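Local coordinates for kinesin-like protein Nod (Drosophila melanogaster, PDB 3DCB) that binds microtubules and hydrolyses ATP, and is required in meiosis for the distributive segregation of chromosomes that have not exchanged, this chain being its kinesin motor domain, at residues Y110-T115 with M237-L242; M114-E119 with D194-L199; P164-G169 with R183-P188; A179-C184 with T293-A298. All blocks are in the same frame, centred on the assembly; numbering follows the deposited sequence.

Contact 1 of 4, residues Y110-T115 with M237-L242. With ANP (phosphoaminophosphonic acid-adenylate ester), chain C.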
# COMPACT_ATOMS: atom_id res chain seq x y z
N TYR A 110 3.31 -9.45 -2.85
CA TYR A 110 4.04 -10.23 -1.88
C TYR A 110 4.31 -9.37 -0.65
O TYR A 110 4.08 -9.79 0.48
CB TYR A 110 5.35 -10.70 -2.51
CG TYR A 110 6.34 -11.29 -1.55
CD1 TYR A 110 6.18 -12.59 -1.04
CD2 TYR A 110 7.46 -10.55 -1.13
CE1 TYR A 110 7.11 -13.14 -0.16
CE2 TYR A 110 8.38 -11.09 -0.24
CZ TYR A 110 8.21 -12.38 0.23
OH TYR A 110 9.15 -12.93 1.07
N SER A 111 4.80 -8.16 -0.90
CA SER A 111 5.14 -7.20 0.14
C SER A 111 3.98 -6.70 0.98
O SER A 111 4.14 -6.45 2.17
CB SER A 111 5.82 -5.97 -0.47
OG SER A 111 7.07 -6.33 -1.02
N MET A 112 2.82 -6.53 0.36
CA MET A 112 1.70 -6.00 1.11
C MET A 112 1.00 -7.10 1.88
O MET A 112 0.31 -6.85 2.87
CB MET A 112 0.74 -5.29 0.17
CG MET A 112 1.36 -4.13 -0.61
SD MET A 112 1.97 -2.82 0.46
CE MET A 112 3.70 -3.25 0.46
N GLY A 113 1.20 -8.34 1.43
CA GLY A 113 0.59 -9.48 2.09
C GLY A 113 -0.87 -9.65 1.74
O GLY A 113 -1.72 -9.70 2.62
N MET A 114 -1.16 -9.76 0.45
CA MET A 114 -2.53 -9.91 -0.04
C MET A 114 -2.99 -11.35 -0.21
O MET A 114 -4.15 -11.61 -0.52
CB MET A 114 -2.67 -9.16 -1.36
CG MET A 114 -2.42 -7.68 -1.23
SD MET A 114 -3.62 -6.94 -0.12
CE MET A 114 -4.96 -6.75 -1.25
N THR A 115 -2.07 -12.29 0.00
CA THR A 115 -2.37 -13.71 -0.11
C THR A 115 -2.75 -14.29 1.25
O THR A 115 -2.17 -13.91 2.27
CB THR A 115 -1.15 -14.48 -0.64
OG1 THR A 115 -0.88 -14.08 -1.99
CG2 THR A 115 -1.38 -15.98 -0.59
N MET A 237 -6.38 2.10 8.44
CA MET A 237 -5.10 1.84 7.81
C MET A 237 -5.34 1.13 6.47
O MET A 237 -5.72 -0.04 6.43
CB MET A 237 -4.22 0.94 8.66
CG MET A 237 -2.86 0.70 8.01
SD MET A 237 -1.76 -0.30 9.03
CE MET A 237 -0.96 0.96 10.01
N ASN A 238 -5.09 1.86 5.39
CA ASN A 238 -5.30 1.32 4.06
C ASN A 238 -4.05 0.67 3.47
O ASN A 238 -2.98 1.28 3.39
CB ASN A 238 -5.76 2.43 3.12
CG ASN A 238 -6.96 3.20 3.65
OD1 ASN A 238 -8.07 2.66 3.76
ND2 ASN A 238 -6.74 4.48 3.98
N ILE A 239 -4.20 -0.58 3.06
CA ILE A 239 -3.12 -1.31 2.43
C ILE A 239 -3.52 -1.34 0.94
O ILE A 239 -4.50 -1.99 0.56
CB ILE A 239 -3.00 -2.72 3.03
CG1 ILE A 239 -2.83 -2.60 4.56
CG2 ILE A 239 -1.78 -3.45 2.45
CD1 ILE A 239 -1.58 -1.88 4.97
N VAL A 240 -2.79 -0.59 0.12
CA VAL A 240 -3.07 -0.49 -1.31
C VAL A 240 -2.10 -1.25 -2.19
O VAL A 240 -0.90 -0.97 -2.21
CB VAL A 240 -3.08 0.99 -1.78
CG1 VAL A 240 -3.55 1.07 -3.23
CG2 VAL A 240 -4.00 1.82 -0.89
N ASP A 241 -2.64 -2.21 -2.93
CA ASP A 241 -1.84 -3.06 -3.81
C ASP A 241 -2.18 -2.76 -5.27
O ASP A 241 -3.10 -3.35 -5.85
CB ASP A 241 -2.15 -4.51 -3.48
CG ASP A 241 -1.18 -5.49 -4.11
OD1 ASP A 241 -1.49 -6.70 -4.07
OD2 ASP A 241 -0.12 -5.07 -4.62
N LEU A 242 -1.43 -1.84 -5.86
CA LEU A 242 -1.60 -1.50 -7.27
C LEU A 242 -1.01 -2.57 -8.18
O LEU A 242 0.08 -3.08 -7.92
CB LEU A 242 -0.96 -0.14 -7.58
CG LEU A 242 -1.92 1.05 -7.66
CD1 LEU A 242 -3.01 0.95 -6.61
CD2 LEU A 242 -1.15 2.36 -7.53
PG ANP C . 1.77 -7.59 -10.44
O1G ANP C . 2.16 -6.18 -10.44
O2G ANP C . 1.37 -8.03 -11.92
O3G ANP C . 0.47 -7.78 -9.53
PB ANP C . 3.53 -8.23 -8.31
O1B ANP C . 4.16 -6.90 -8.36
O2B ANP C . 2.28 -8.21 -7.30
N3B ANP C . 3.02 -8.61 -9.89
PA ANP C . 4.20 -10.32 -6.72
O1A ANP C . 3.95 -9.51 -5.52
O2A ANP C . 2.88 -11.08 -7.16
O3A ANP C . 4.65 -9.34 -7.96
O5' ANP C . 5.38 -11.35 -6.44
C5' ANP C . 5.62 -12.13 -7.63
C4' ANP C . 6.51 -13.33 -7.28
O4' ANP C . 7.81 -12.86 -6.80
C3' ANP C . 5.85 -14.15 -6.14
O3' ANP C . 6.28 -15.49 -6.14
C2' ANP C . 6.63 -13.53 -4.93
O2' ANP C . 6.65 -14.42 -3.81
C1' ANP C . 8.06 -13.45 -5.51
N9 ANP C . 8.86 -12.53 -4.69
C8 ANP C . 8.94 -11.16 -4.83
N7 ANP C . 9.63 -10.64 -3.85
C5 ANP C . 10.20 -11.64 -3.13
C6 ANP C . 11.02 -11.71 -1.98
N6 ANP C . 11.56 -10.56 -1.45
N1 ANP C . 11.27 -12.92 -1.42
C2 ANP C . 10.85 -14.05 -2.00
N3 ANP C . 10.05 -14.04 -3.07
C4 ANP C . 9.67 -12.87 -3.63
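Met114 and Asp241 run alongside each other, pointing opposite ways, just after the P-loop helix 108-112 and beside the end of strand 234-241, in the nucleotide-binding core of the kinesin motor domain. CG of Met114 does the touching, 3.1 Å from Asp241 OD1. It lies beside the backbone N of its own residue (chi1 -62°), and the chain bends again at chi2 and chi3. The polar partner of OD1 is elsewhere: it is hydrogen-bonded to Ser109 OG of the predicted ATP-binding loop. Asp241 also lies near the bound magnesium ion.

Two residues earlier, Met112 CB meets Ile239 CG2 at 3.9 Å, an apolar pair, and the rest of the methionine leads away from the strand. Gly113, with positive phi, ends the helix between the two methionines.

Tyr110 faces the other way, toward ANP. One face of its ring lies against the adenine, with ANP C4 3.9 Å above the Tyr110 ring plane, over its centre. Its OH is hydrogen-bonded to His124 ND1. Without the ring, as with an alanine here, that side of the adenine would probably lose its aromatic cover and His124 ND1 its hydroxyl partner. The main chain of the same residue grips the alpha-phosphate: Tyr110 N donates to ANP O1A at 2.7 Å, with an angle of 155° at the hydrogen.

Contact 2 of 4, residues M114-E119 with D194-L199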
# COMPACT_ATOMS: atom_id res chain seq x y z
N MET A 114 -1.16 -9.76 0.45
CA MET A 114 -2.53 -9.91 -0.04
C MET A 114 -2.99 -11.35 -0.21
O MET A 114 -4.15 -11.61 -0.52
CB MET A 114 -2.67 -9.16 -1.36
CG MET A 114 -2.42 -7.68 -1.23
SD MET A 114 -3.62 -6.94 -0.12
CE MET A 114 -4.96 -6.75 -1.25
N THR A 115 -2.07 -12.29 0.00
CA THR A 115 -2.37 -13.71 -0.11
C THR A 115 -2.75 -14.29 1.25
O THR A 115 -2.17 -13.91 2.27
CB THR A 115 -1.15 -14.48 -0.64
OG1 THR A 115 -0.88 -14.08 -1.99
CG2 THR A 115 -1.38 -15.98 -0.59
N PRO A 116 -3.74 -15.20 1.29
CA PRO A 116 -4.19 -15.83 2.54
C PRO A 116 -3.02 -16.35 3.38
O PRO A 116 -2.30 -17.26 2.96
CB PRO A 116 -5.09 -16.96 2.03
CG PRO A 116 -5.72 -16.33 0.83
CD PRO A 116 -4.57 -15.64 0.15
N PRO A 117 -2.81 -15.77 4.57
CA PRO A 117 -1.73 -16.11 5.52
C PRO A 117 -1.49 -17.60 5.78
O PRO A 117 -0.34 -18.06 5.74
CB PRO A 117 -2.14 -15.37 6.79
CG PRO A 117 -2.85 -14.17 6.26
CD PRO A 117 -3.71 -14.77 5.17
N GLY A 118 -2.55 -18.34 6.06
CA GLY A 118 -2.42 -19.76 6.34
C GLY A 118 -1.84 -20.58 5.21
O GLY A 118 -1.58 -21.77 5.37
N GLU A 119 -1.63 -19.95 4.06
CA GLU A 119 -1.08 -20.65 2.91
C GLU A 119 0.41 -20.42 2.69
O GLU A 119 1.03 -21.07 1.85
CB GLU A 119 -1.86 -20.25 1.65
CG GLU A 119 -3.27 -20.84 1.59
CD GLU A 119 -4.13 -20.25 0.47
OE1 GLU A 119 -3.63 -20.16 -0.68
OE2 GLU A 119 -5.29 -19.88 0.74
N ASP A 194 -8.88 -14.11 11.91
CA ASP A 194 -10.04 -13.98 11.04
C ASP A 194 -9.64 -13.42 9.68
O ASP A 194 -10.41 -13.48 8.72
CB ASP A 194 -11.10 -13.06 11.65
CG ASP A 194 -11.64 -13.58 12.98
OD1 ASP A 194 -11.88 -14.80 13.10
OD2 ASP A 194 -11.83 -12.76 13.90
N LEU A 195 -8.43 -12.86 9.59
CA LEU A 195 -7.92 -12.28 8.35
C LEU A 195 -8.01 -13.24 7.17
O LEU A 195 -8.55 -12.89 6.12
CB LEU A 195 -6.47 -11.83 8.52
CG LEU A 195 -5.81 -11.33 7.24
CD1 LEU A 195 -6.45 -10.02 6.82
CD2 LEU A 195 -4.32 -11.16 7.44
N HIS A 196 -7.45 -14.43 7.33
CA HIS A 196 -7.46 -15.40 6.27
C HIS A 196 -8.84 -15.48 5.62
O HIS A 196 -8.96 -15.37 4.40
CB HIS A 196 -7.06 -16.78 6.81
CG HIS A 196 -6.75 -17.78 5.75
ND1 HIS A 196 -7.72 -18.35 4.95
CD2 HIS A 196 -5.57 -18.30 5.33
CE1 HIS A 196 -7.15 -19.18 4.09
NE2 HIS A 196 -5.85 -19.16 4.30
N HIS A 197 -9.88 -15.67 6.43
CA HIS A 197 -11.24 -15.76 5.91
C HIS A 197 -11.58 -14.59 5.00
O HIS A 197 -12.02 -14.78 3.87
CB HIS A 197 -12.26 -15.79 7.04
CG HIS A 197 -13.68 -15.60 6.59
ND1 HIS A 197 -14.35 -16.52 5.81
CD2 HIS A 197 -14.56 -14.60 6.83
CE1 HIS A 197 -15.58 -16.09 5.59
NE2 HIS A 197 -15.74 -14.93 6.20
N ILE A 198 -11.40 -13.39 5.53
CA ILE A 198 -11.69 -12.17 4.79
C ILE A 198 -10.96 -12.12 3.46
O ILE A 198 -11.56 -11.84 2.43
CB ILE A 198 -11.34 -10.93 5.64
CG1 ILE A 198 -12.50 -10.59 6.55
CG2 ILE A 198 -11.01 -9.75 4.75
CD1 ILE A 198 -12.92 -11.72 7.44
N LEU A 199 -9.67 -12.42 3.47
CA LEU A 199 -8.89 -12.40 2.23
C LEU A 199 -9.32 -13.47 1.25
O LEU A 199 -9.27 -13.26 0.04
CB LEU A 199 -7.41 -12.53 2.54
CG LEU A 199 -6.61 -11.23 2.58
CD1 LEU A 199 -7.50 -10.05 2.91
CD2 LEU A 199 -5.51 -11.39 3.63
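The His196 ring carries Pro116 on one face and the backbone of Gly118 at its edge. Pro116 CB lies 3.6 Å from the ring centroid of His196 and 27° off its normal, a CH-pi contact shifted toward the rim. Gly118 N lies in the ring plane, 3.1 Å from His196 CD2. The ring reaches the loop because CG of His196 stands opposite the backbone N (chi1 -167°). Glu119 is poorly ordered, so the placing of its side chain is uncertain. As modelled, its OE2 is 3.7 Å from His196 NE2, and Glu200 brings a like charge close to it.

The rest of the contact is mainly apolar. Pro117 CG touches Leu195 CD2 at 3.6 Å, the two side chains crossing nearly at right angles. Pro117 CD meets Leu199 CD2 at 4.1 Å. Leu195 and Leu199 also pack on Leu128 of helix 127-140. The 3-10 turn is closed by Glu119 N bonding to Pro116 O. The contact thus packs the loop carrying Pro116 and Pro117, which follows the P-loop helix, against helix 194-203, the helix that in the kinesin motor fold leads toward the first switch region.

Contact 3 of 4, residues P164-G169 with R183-P188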
# COMPACT_ATOMS: atom_id res chain seq x y z
N PRO A 164 -15.09 0.79 -8.63
CA PRO A 164 -14.92 0.13 -7.34
C PRO A 164 -15.88 -1.03 -7.13
O PRO A 164 -17.04 -0.97 -7.52
CB PRO A 164 -15.15 1.27 -6.35
CG PRO A 164 -16.23 2.05 -7.02
CD PRO A 164 -15.76 2.10 -8.46
N PHE A 165 -15.37 -2.09 -6.52
CA PHE A 165 -16.17 -3.28 -6.24
C PHE A 165 -15.97 -3.73 -4.79
O PHE A 165 -14.84 -3.98 -4.36
CB PHE A 165 -15.75 -4.42 -7.17
CG PHE A 165 -16.05 -4.17 -8.62
CD1 PHE A 165 -17.32 -4.41 -9.13
CD2 PHE A 165 -15.06 -3.69 -9.48
CE1 PHE A 165 -17.61 -4.18 -10.48
CE2 PHE A 165 -15.33 -3.45 -10.82
CZ PHE A 165 -16.61 -3.70 -11.33
N ASP A 166 -17.08 -3.82 -4.05
CA ASP A 166 -17.05 -4.27 -2.66
C ASP A 166 -16.98 -5.79 -2.69
O ASP A 166 -18.00 -6.46 -2.86
CB ASP A 166 -18.33 -3.84 -1.93
CG ASP A 166 -18.33 -4.23 -0.47
OD1 ASP A 166 -17.67 -5.22 -0.10
OD2 ASP A 166 -19.02 -3.55 0.33
N LEU A 167 -15.77 -6.33 -2.54
CA LEU A 167 -15.52 -7.76 -2.57
C LEU A 167 -16.06 -8.52 -1.37
O LEU A 167 -16.03 -9.75 -1.34
CB LEU A 167 -14.02 -8.00 -2.68
CG LEU A 167 -13.41 -8.06 -4.08
CD1 LEU A 167 -13.97 -6.97 -4.94
CD2 LEU A 167 -11.90 -7.95 -3.97
N LEU A 168 -16.54 -7.79 -0.37
CA LEU A 168 -17.06 -8.41 0.84
C LEU A 168 -18.57 -8.44 0.90
O LEU A 168 -19.16 -9.17 1.70
CB LEU A 168 -16.48 -7.68 2.06
CG LEU A 168 -15.35 -8.40 2.80
CD1 LEU A 168 -14.45 -9.14 1.83
CD2 LEU A 168 -14.55 -7.38 3.62
N GLY A 169 -19.21 -7.63 0.06
CA GLY A 169 -20.66 -7.58 0.04
C GLY A 169 -21.26 -8.75 -0.69
O GLY A 169 -20.56 -9.68 -1.10
N ARG A 183 -18.73 3.54 2.23
CA ARG A 183 -19.81 2.94 2.98
C ARG A 183 -19.78 1.42 2.82
O ARG A 183 -20.58 0.71 3.42
CB ARG A 183 -21.15 3.50 2.48
CG ARG A 183 -22.19 3.84 3.54
CD ARG A 183 -22.72 2.59 4.26
NE ARG A 183 -24.05 2.81 4.83
CZ ARG A 183 -25.15 3.00 4.10
NH1 ARG A 183 -25.08 3.01 2.78
NH2 ARG A 183 -26.32 3.18 4.70
N CYS A 184 -18.85 0.94 2.01
CA CYS A 184 -18.71 -0.49 1.74
C CYS A 184 -18.72 -1.35 3.02
O CYS A 184 -18.45 -0.85 4.11
CB CYS A 184 -17.44 -0.75 0.95
SG CYS A 184 -16.07 0.30 1.45
N THR A 185 -19.01 -2.64 2.86
CA THR A 185 -19.08 -3.54 4.00
C THR A 185 -17.80 -3.70 4.82
O THR A 185 -16.71 -3.89 4.28
CB THR A 185 -19.58 -4.95 3.57
OG1 THR A 185 -18.48 -5.71 3.07
CG2 THR A 185 -20.65 -4.82 2.50
N CYS A 186 -17.96 -3.62 6.14
CA CYS A 186 -16.87 -3.77 7.09
C CYS A 186 -17.16 -5.00 7.94
O CYS A 186 -18.13 -5.00 8.72
CB CYS A 186 -16.77 -2.57 8.03
SG CYS A 186 -16.04 -1.11 7.33
N LEU A 187 -16.35 -6.05 7.81
CA LEU A 187 -16.57 -7.25 8.60
C LEU A 187 -15.74 -7.19 9.88
O LEU A 187 -14.55 -6.89 9.86
CB LEU A 187 -16.23 -8.50 7.79
CG LEU A 187 -17.05 -8.70 6.51
CD1 LEU A 187 -16.64 -9.99 5.80
CD2 LEU A 187 -18.53 -8.74 6.86
N PRO A 188 -16.38 -7.46 11.03
CA PRO A 188 -15.71 -7.43 12.33
C PRO A 188 -14.61 -8.48 12.41
O PRO A 188 -14.69 -9.53 11.78
CB PRO A 188 -16.84 -7.72 13.31
CG PRO A 188 -18.07 -7.27 12.58
CD PRO A 188 -17.82 -7.75 11.19
O HOH W 1 -15.48 -4.43 1.62
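The two backbones come close twice, with CA of Asp166 6.0 Å from CA of Cys184 and CA of Gly169 5.9 Å from CA of Thr185. The Asp166 carboxylate bridges them. Thr185 N donates to Asp166 OD2 at 2.7 Å in a nearly straight bond (164°), on the syn side and 22° out of the carboxylate plane. The same oxygen lies against CB of Cys184.

Asp166 OD1 serves both chains. Leu168 N reaches it at 2.8 Å, nearly in line with the C-O bond, and Gly169 N adds a weak bond. The Thr185 hydroxyl sits between its own N and carbonyl carbon (chi1 83°), which turns it toward OD1 for another weak bond. A water lies 2.9 Å from Asp166 OD1 and 3.0 Å from Thr185 O and can link the two. With so many donors around it, the carboxylate is held in its rotation.

Beyond the polar part, Leu168 CG packs on Leu187 CD1 at 3.6 Å. The bond from Leu168 N makes Asp166 the head of an Asx turn. The turn follows strand 164-166, and the Asp166 carboxylate links it to the chain entering strand 187-189; both strands pair with strand 151-159 in the central sheet of the kinesin motor domain.

Contact 4 of 4, residues A179-C184 with T293-A298; sequences ARCQRC and TTVLQA
Cys181 and Val295 form the apolar, more enclosed part of this contact. Here the end of the short, weakly bonded helix 178-181 meets the end of helix 291-295 in the kinesin motor domain, away from the annotated sites. The CA atoms of Cys181 and Val295, 5.7 Å apart, are the nearest pair between the two segments. SG of Cys181 meets CG2 of Val295 at 4.1 Å. Cys181 is buried and also packs on Pro164, while Val295 packs on Ile157 of strand 151-159. Both touching groups lie beside their own backbone N.

The other part is polar and nearer solvent, for Gln182 and Gln297 are both partly exposed. The Gln182 chain bends at chi2 (93°), which brings its amide near Thr294. The two side chains cross at about a right angle, with Gln182 NE2 4.0 Å from Thr294 CG2. NE2 also lies 3.3 Å from Thr294 O, at too poor an angle for a hydrogen bond. It is hydrogen-bonded instead to Ala178 O. As modelled, Gln182 OE1 lies 3.7 Å from Gln297 OE1.

With Gln182 cut back to an alanine, Ala178 O would probably lose its side-chain partner and a gap would open beside Thr294. Thr294 O accepts from Gln297 N, and Thr294 OG1 is bonded to Ser290 O. Across these segments the contact therefore rests on van der Waals packing rather than directed bonds.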
# COMPACT_ATOMS: atom_id res chain seq x y z
N ALA A 179 -20.67 7.58 -3.44
CA ALA A 179 -21.11 7.65 -2.05
C ALA A 179 -20.97 6.32 -1.32
O ALA A 179 -20.45 6.27 -0.20
CB ALA A 179 -22.56 8.13 -1.99
N ARG A 180 -21.43 5.25 -1.96
CA ARG A 180 -21.38 3.92 -1.38
C ARG A 180 -19.94 3.51 -1.08
O ARG A 180 -19.69 2.68 -0.20
CB ARG A 180 -22.02 2.90 -2.34
CG ARG A 180 -22.31 1.54 -1.70
CD ARG A 180 -23.52 1.60 -0.76
NE ARG A 180 -23.38 0.71 0.39
CZ ARG A 180 -23.12 -0.60 0.32
NH1 ARG A 180 -22.96 -1.18 -0.86
NH2 ARG A 180 -23.03 -1.32 1.42
N CYS A 181 -18.98 4.08 -1.81
CA CYS A 181 -17.57 3.74 -1.60
C CYS A 181 -17.15 3.87 -0.15
O CYS A 181 -16.58 2.94 0.42
CB CYS A 181 -16.66 4.61 -2.46
SG CYS A 181 -16.68 4.16 -4.18
N GLN A 182 -17.41 5.03 0.43
CA GLN A 182 -17.06 5.23 1.82
C GLN A 182 -18.17 4.66 2.67
O GLN A 182 -18.53 5.22 3.70
CB GLN A 182 -16.88 6.72 2.13
CG GLN A 182 -15.85 7.42 1.25
CD GLN A 182 -16.47 8.06 0.03
OE1 GLN A 182 -17.16 9.07 0.12
NE2 GLN A 182 -16.22 7.48 -1.14
N ARG A 183 -18.73 3.54 2.23
CA ARG A 183 -19.81 2.94 2.98
C ARG A 183 -19.78 1.42 2.82
O ARG A 183 -20.58 0.71 3.42
CB ARG A 183 -21.15 3.50 2.48
CG ARG A 183 -22.19 3.84 3.54
CD ARG A 183 -22.72 2.59 4.26
NE ARG A 183 -24.05 2.81 4.83
CZ ARG A 183 -25.15 3.00 4.10
NH1 ARG A 183 -25.08 3.01 2.78
NH2 ARG A 183 -26.32 3.18 4.70
N CYS A 184 -18.85 0.94 2.01
CA CYS A 184 -18.71 -0.49 1.74
C CYS A 184 -18.72 -1.35 3.02
O CYS A 184 -18.45 -0.85 4.11
CB CYS A 184 -17.44 -0.75 0.95
SG CYS A 184 -16.07 0.30 1.45
N THR A 293 -8.51 7.89 -5.21
CA THR A 293 -8.55 9.02 -4.29
C THR A 293 -9.97 9.23 -3.78
O THR A 293 -10.18 9.89 -2.76
CB THR A 293 -8.10 10.33 -4.95
OG1 THR A 293 -8.85 10.57 -6.14
CG2 THR A 293 -6.61 10.29 -5.30
N THR A 294 -10.96 8.68 -4.49
CA THR A 294 -12.34 8.82 -4.05
C THR A 294 -12.55 7.85 -2.89
O THR A 294 -13.10 8.24 -1.86
CB THR A 294 -13.34 8.50 -5.22
OG1 THR A 294 -13.23 9.51 -6.22
CG2 THR A 294 -14.77 8.44 -4.71
N VAL A 295 -12.10 6.62 -3.06
CA VAL A 295 -12.22 5.60 -2.03
C VAL A 295 -11.45 5.97 -0.75
O VAL A 295 -11.92 5.73 0.36
CB VAL A 295 -11.71 4.25 -2.55
CG1 VAL A 295 -11.48 3.31 -1.39
CG2 VAL A 295 -12.69 3.67 -3.54
N LEU A 296 -10.27 6.55 -0.92
CA LEU A 296 -9.40 6.93 0.20
C LEU A 296 -9.60 8.36 0.68
O LEU A 296 -8.78 8.88 1.42
CB LEU A 296 -7.94 6.78 -0.20
CG LEU A 296 -7.52 5.42 -0.74
CD1 LEU A 296 -6.19 5.53 -1.41
CD2 LEU A 296 -7.51 4.42 0.41
N GLN A 297 -10.69 8.98 0.25
CA GLN A 297 -10.98 10.37 0.61
C GLN A 297 -10.93 10.68 2.11
O GLN A 297 -10.37 11.71 2.50
CB GLN A 297 -12.34 10.74 0.03
CG GLN A 297 -12.78 12.18 0.27
CD GLN A 297 -14.08 12.50 -0.44
OE1 GLN A 297 -14.71 11.62 -1.04
NE2 GLN A 297 -14.49 13.77 -0.38
N ALA A 298 -11.49 9.81 2.94
CA ALA A 298 -11.51 10.02 4.39
C ALA A 298 -10.12 9.84 5.01
O ALA A 298 -9.89 10.23 6.16
CB ALA A 298 -12.50 9.07 5.05

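In the fold
All four contacts lie in the one kinesin motor domain. Contacts 1 and 2 start from the same part of the chain, share Met114 and Thr115, and have centres 12 Å apart. Contact 3 lies within the chain length spanned by each of them, and it touches contact 2 where helix 194-203 follows strand 187-189. Contacts 3 and 4 share Arg183 and Cys184, their centres 11 Å apart. Contact 4 then reaches forward to helix 291-295 and touches contact 1 through Leu296 and Asn238. Contacts 2 and 4 are farthest apart, at 23 Å. Together they run from the nucleotide site, by sheet strands 234-241 and 164-166, to the region of helices 178-181 and 291-295.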